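Local coordinates for arylamine n-acetyltransferase (Mycobacterium smegmatis, PDB 1W5R), which catalyses the transfer of an acetyl group to arylamines, probably from acetyl-CoA, at residues 90-102 and 176-188. The protein carries 1 engineered substitution. Sequence-based numbering, arbitrary orientation.
Sequences EVERLSGRVVWMR and WQPLYTFTTEPRP
The indole of Trp-100 lies between two aliphatic groups: Leu-179 sets CD2 over one face, 3.7 Å from the centroid of the five-membered ring in a CH-pi contact, and CG of Met-101 lies over the opposite face, toward its rim. At the ring edge, NE1 of Trp-100 donates to OE1 of Gln-177 at 2.9 Å, almost in the indole plane but with the amide turned 62° against it. Water 4 lies at the edge too, accepting from N of Met-101 and donating to O of Pro-178. Tryptophan suits this place because its faces accept methyl and methylene groups while its one N-H fixes the ring's rotation. In the second flat group, the guanidinium of Arg-187, CB of Glu-185 sits over one face, water 3 lies at the edge, and NE reaches OG of Ser-95 at 2.9 Å along a bent path, 33° out of the plane. A bend at chi2 (-62°) turns the Arg-187 chain along Ser-95, and NH1 forms a salt bridge with OE1 of Glu-185 at 2.9 Å. The small serine hydroxyl also bonds Gln-111.

Between these ends Arg-97 and Thr-181 form an antiparallel hydrogen-bonded pair, N to O 2.8 Å and O to N 2.9 Å. Beside it, Gly-96 faces Phe-182 in a non-hydrogen-bonded pair; lacking a side chain, the glycine lets the CA atoms approach to 4.0 Å. Backbone 183-186 then bows away from strand 90-98, waters 2 and 3 bridging the widened part, and returns where N of Arg-187 donates to O of Arg-93 (2.8 Å).

Leu-179 and Tyr-180 make a classic beta bulge opposite Leu-168 on strand 165-172. Strand 90-98 runs between 111-119 and 175-182 in the antiparallel sheet; Tyr-180 meets His-113 edge-to-face, and Arg-93 reaches Glu-85 and Tyr-82 on helix 73-87.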
# COMPACT_ATOMS: atom_id res chain seq x y z
N GLU A 90 33.69 -17.90 -13.49
CA GLU A 90 34.25 -17.14 -14.59
C GLU A 90 33.23 -16.09 -14.99
O GLU A 90 32.06 -16.40 -15.24
CB GLU A 90 34.62 -18.04 -15.77
CG GLU A 90 35.48 -17.36 -16.82
CD GLU A 90 34.71 -17.02 -18.08
OE1 GLU A 90 34.19 -17.95 -18.72
OE2 GLU A 90 34.64 -15.82 -18.43
N VAL A 91 33.68 -14.84 -15.04
CA VAL A 91 32.77 -13.70 -15.17
C VAL A 91 33.17 -12.80 -16.33
O VAL A 91 34.34 -12.38 -16.43
CB VAL A 91 32.72 -12.85 -13.87
CG1 VAL A 91 31.71 -11.69 -13.99
CG2 VAL A 91 32.42 -13.71 -12.64
N GLU A 92 32.22 -12.53 -17.22
CA GLU A 92 32.37 -11.47 -18.22
C GLU A 92 31.37 -10.36 -17.92
O GLU A 92 30.23 -10.65 -17.51
CB GLU A 92 32.18 -12.02 -19.63
CG GLU A 92 33.31 -13.00 -20.00
CD GLU A 92 33.13 -13.67 -21.35
OE1 GLU A 92 31.98 -13.81 -21.82
OE2 GLU A 92 34.17 -14.07 -21.94
N ARG A 93 31.82 -9.12 -18.06
CA ARG A 93 30.95 -7.96 -17.88
C ARG A 93 30.37 -7.51 -19.20
O ARG A 93 31.09 -7.25 -20.17
CB ARG A 93 31.70 -6.78 -17.24
CG ARG A 93 32.02 -6.93 -15.75
CD ARG A 93 33.12 -7.96 -15.48
NE ARG A 93 33.60 -7.84 -14.11
CZ ARG A 93 34.52 -8.62 -13.55
NH1 ARG A 93 35.10 -9.60 -14.24
NH2 ARG A 93 34.87 -8.41 -12.29
N LEU A 94 29.04 -7.44 -19.27
CA LEU A 94 28.39 -7.02 -20.49
C LEU A 94 27.73 -5.67 -20.30
O LEU A 94 27.43 -5.27 -19.16
CB LEU A 94 27.33 -8.05 -20.90
CG LEU A 94 27.77 -9.52 -20.94
CD1 LEU A 94 26.63 -10.42 -21.41
CD2 LEU A 94 28.99 -9.72 -21.83
N SER A 95 27.50 -4.98 -21.42
CA SER A 95 26.74 -3.73 -21.43
C SER A 95 25.44 -3.88 -22.20
O SER A 95 25.31 -4.75 -23.08
CB SER A 95 27.58 -2.59 -22.04
OG SER A 95 27.86 -2.87 -23.40
N GLY A 96 24.47 -3.03 -21.86
CA GLY A 96 23.19 -3.05 -22.54
C GLY A 96 22.48 -1.71 -22.59
O GLY A 96 22.93 -0.73 -21.98
N ARG A 97 21.37 -1.69 -23.31
CA ARG A 97 20.57 -0.49 -23.56
C ARG A 97 19.19 -0.75 -22.96
O ARG A 97 18.61 -1.82 -23.20
CB ARG A 97 20.41 -0.26 -25.07
CG ARG A 97 21.72 -0.21 -25.84
CD ARG A 97 21.47 0.04 -27.32
NE ARG A 97 22.69 -0.16 -28.10
CZ ARG A 97 23.61 0.79 -28.30
NH1 ARG A 97 23.44 2.01 -27.82
NH2 ARG A 97 24.69 0.52 -29.01
N VAL A 98 18.67 0.20 -22.19
CA VAL A 98 17.39 -0.00 -21.51
C VAL A 98 16.24 0.39 -22.42
O VAL A 98 16.16 1.51 -22.92
CB VAL A 98 17.34 0.76 -20.14
CG1 VAL A 98 15.96 0.60 -19.45
CG2 VAL A 98 18.45 0.27 -19.23
N VAL A 99 15.33 -0.56 -22.64
CA VAL A 99 14.20 -0.33 -23.54
C VAL A 99 12.88 -0.34 -22.77
O VAL A 99 11.80 -0.28 -23.38
CB VAL A 99 14.16 -1.37 -24.69
CG1 VAL A 99 15.42 -1.29 -25.54
CG2 VAL A 99 13.96 -2.79 -24.14
N TRP A 100 12.96 -0.41 -21.45
CA TRP A 100 11.77 -0.54 -20.62
C TRP A 100 10.76 0.59 -20.86
O TRP A 100 11.09 1.77 -20.73
CB TRP A 100 12.15 -0.65 -19.15
CG TRP A 100 11.07 -1.34 -18.36
CD1 TRP A 100 10.04 -2.09 -18.86
CD2 TRP A 100 10.93 -1.37 -16.94
NE1 TRP A 100 9.27 -2.58 -17.84
CE2 TRP A 100 9.79 -2.15 -16.65
CE3 TRP A 100 11.66 -0.82 -15.88
CZ2 TRP A 100 9.35 -2.38 -15.35
CZ3 TRP A 100 11.22 -1.05 -14.58
CH2 TRP A 100 10.08 -1.82 -14.32
N MET A 101 9.55 0.20 -21.25
CA MET A 101 8.42 1.12 -21.50
C MET A 101 8.67 2.12 -22.63
O MET A 101 7.94 3.10 -22.76
CB MET A 101 8.01 1.85 -20.21
CG MET A 101 7.50 0.94 -19.11
SD MET A 101 6.08 -0.05 -19.63
CE MET A 101 4.80 1.21 -19.76
N ARG A 102 9.69 1.86 -23.45
CA ARG A 102 9.97 2.71 -24.60
C ARG A 102 9.06 2.36 -25.75
O ARG A 102 8.75 1.18 -25.97
CB ARG A 102 11.43 2.57 -25.04
CG ARG A 102 12.40 3.50 -24.33
CD ARG A 102 13.52 3.92 -25.30
NE ARG A 102 14.30 5.04 -24.77
CZ ARG A 102 14.90 5.95 -25.52
NH1 ARG A 102 14.80 5.92 -26.84
NH2 ARG A 102 15.60 6.92 -24.95
N TRP A 176 4.10 -9.43 -20.76
CA TRP A 176 5.53 -9.44 -21.06
C TRP A 176 6.02 -8.05 -21.40
O TRP A 176 5.40 -7.34 -22.20
CB TRP A 176 5.83 -10.43 -22.18
CG TRP A 176 5.77 -11.81 -21.68
CD1 TRP A 176 4.68 -12.65 -21.68
CD2 TRP A 176 6.83 -12.52 -21.07
NE1 TRP A 176 5.02 -13.85 -21.11
CE2 TRP A 176 6.34 -13.80 -20.73
CE3 TRP A 176 8.16 -12.20 -20.77
CZ2 TRP A 176 7.14 -14.77 -20.10
CZ3 TRP A 176 8.95 -13.15 -20.16
CH2 TRP A 176 8.44 -14.43 -19.83
N GLN A 177 7.13 -7.67 -20.77
CA GLN A 177 7.72 -6.35 -20.91
C GLN A 177 9.21 -6.48 -21.16
O GLN A 177 9.93 -7.01 -20.33
CB GLN A 177 7.49 -5.53 -19.64
CG GLN A 177 6.01 -5.24 -19.42
CD GLN A 177 5.74 -4.18 -18.39
OE1 GLN A 177 6.63 -3.79 -17.63
NE2 GLN A 177 4.50 -3.70 -18.36
N PRO A 178 9.66 -6.03 -22.34
CA PRO A 178 11.09 -5.94 -22.57
C PRO A 178 11.75 -4.98 -21.57
O PRO A 178 11.21 -3.89 -21.30
CB PRO A 178 11.17 -5.39 -24.00
CG PRO A 178 9.86 -5.80 -24.64
CD PRO A 178 8.89 -5.62 -23.53
N LEU A 179 12.89 -5.40 -21.03
CA LEU A 179 13.61 -4.61 -20.04
C LEU A 179 14.83 -3.95 -20.67
O LEU A 179 14.97 -2.72 -20.59
CB LEU A 179 14.04 -5.48 -18.86
CG LEU A 179 12.92 -6.23 -18.11
CD1 LEU A 179 13.55 -6.95 -16.93
CD2 LEU A 179 11.76 -5.31 -17.66
N TYR A 180 15.70 -4.74 -21.28
CA TYR A 180 16.87 -4.17 -21.92
C TYR A 180 17.39 -5.11 -22.99
O TYR A 180 17.03 -6.29 -23.02
CB TYR A 180 17.96 -3.86 -20.89
CG TYR A 180 18.36 -5.00 -19.97
CD1 TYR A 180 19.27 -5.98 -20.38
CD2 TYR A 180 17.84 -5.08 -18.67
CE1 TYR A 180 19.67 -7.02 -19.51
CE2 TYR A 180 18.23 -6.12 -17.80
CZ TYR A 180 19.14 -7.09 -18.24
OH TYR A 180 19.57 -8.10 -17.39
N THR A 181 18.23 -4.57 -23.86
CA THR A 181 18.92 -5.34 -24.86
C THR A 181 20.41 -5.33 -24.53
O THR A 181 20.89 -4.40 -23.90
CB THR A 181 18.70 -4.76 -26.27
OG1 THR A 181 19.31 -3.47 -26.37
CG2 THR A 181 17.21 -4.66 -26.60
N PHE A 182 21.12 -6.36 -24.93
CA PHE A 182 22.56 -6.42 -24.68
C PHE A 182 23.23 -7.37 -25.67
O PHE A 182 22.58 -8.27 -26.21
CB PHE A 182 22.84 -6.87 -23.24
CG PHE A 182 22.42 -8.30 -22.93
CD1 PHE A 182 23.33 -9.34 -23.01
CD2 PHE A 182 21.12 -8.58 -22.54
CE1 PHE A 182 22.96 -10.66 -22.71
CE2 PHE A 182 20.73 -9.89 -22.25
CZ PHE A 182 21.65 -10.93 -22.33
N THR A 183 24.52 -7.16 -25.89
CA THR A 183 25.31 -8.14 -26.63
C THR A 183 26.21 -8.91 -25.67
O THR A 183 26.41 -8.51 -24.51
CB THR A 183 26.18 -7.49 -27.75
OG1 THR A 183 27.33 -6.86 -27.17
CG2 THR A 183 25.37 -6.50 -28.58
N THR A 184 26.78 -10.02 -26.14
CA THR A 184 27.64 -10.82 -25.29
C THR A 184 29.13 -10.48 -25.46
O THR A 184 29.97 -11.24 -25.02
CB THR A 184 27.40 -12.34 -25.49
OG1 THR A 184 27.66 -12.69 -26.86
CG2 THR A 184 25.96 -12.70 -25.12
N GLU A 185 29.43 -9.33 -26.06
CA GLU A 185 30.82 -8.87 -26.16
C GLU A 185 31.33 -8.42 -24.78
O GLU A 185 30.77 -7.49 -24.19
CB GLU A 185 30.94 -7.71 -27.15
CG GLU A 185 32.37 -7.19 -27.32
CD GLU A 185 32.45 -5.93 -28.16
OE1 GLU A 185 31.44 -5.54 -28.80
OE2 GLU A 185 33.55 -5.31 -28.19
N PRO A 186 32.36 -9.10 -24.24
CA PRO A 186 32.88 -8.67 -22.94
C PRO A 186 33.43 -7.24 -22.98
O PRO A 186 34.12 -6.86 -23.95
CB PRO A 186 34.02 -9.67 -22.68
CG PRO A 186 33.63 -10.88 -23.48
CD PRO A 186 33.08 -10.29 -24.74
N ARG A 187 33.14 -6.48 -21.93
CA ARG A 187 33.52 -5.07 -21.88
C ARG A 187 34.62 -4.84 -20.86
O ARG A 187 34.60 -5.42 -19.77
CB ARG A 187 32.32 -4.19 -21.50
CG ARG A 187 31.09 -4.38 -22.36
CD ARG A 187 31.40 -4.02 -23.79
NE ARG A 187 30.20 -4.04 -24.62
CZ ARG A 187 30.19 -3.86 -25.94
NH1 ARG A 187 31.33 -3.63 -26.60
NH2 ARG A 187 29.03 -3.89 -26.59
N PRO A 188 35.60 -4.00 -21.22
CA PRO A 188 36.60 -3.64 -20.24
C PRO A 188 36.04 -2.62 -19.25
O PRO A 188 35.09 -1.89 -19.57
CB PRO A 188 37.70 -2.99 -21.08
CG PRO A 188 36.97 -2.37 -22.22
CD PRO A 188 35.81 -3.31 -22.51
O HOH W 1 34.36 -8.36 -19.10
O HOH W 2 28.35 -6.42 -23.82
O HOH W 3 26.35 -4.69 -25.65
O HOH W 4 8.91 -2.53 -21.70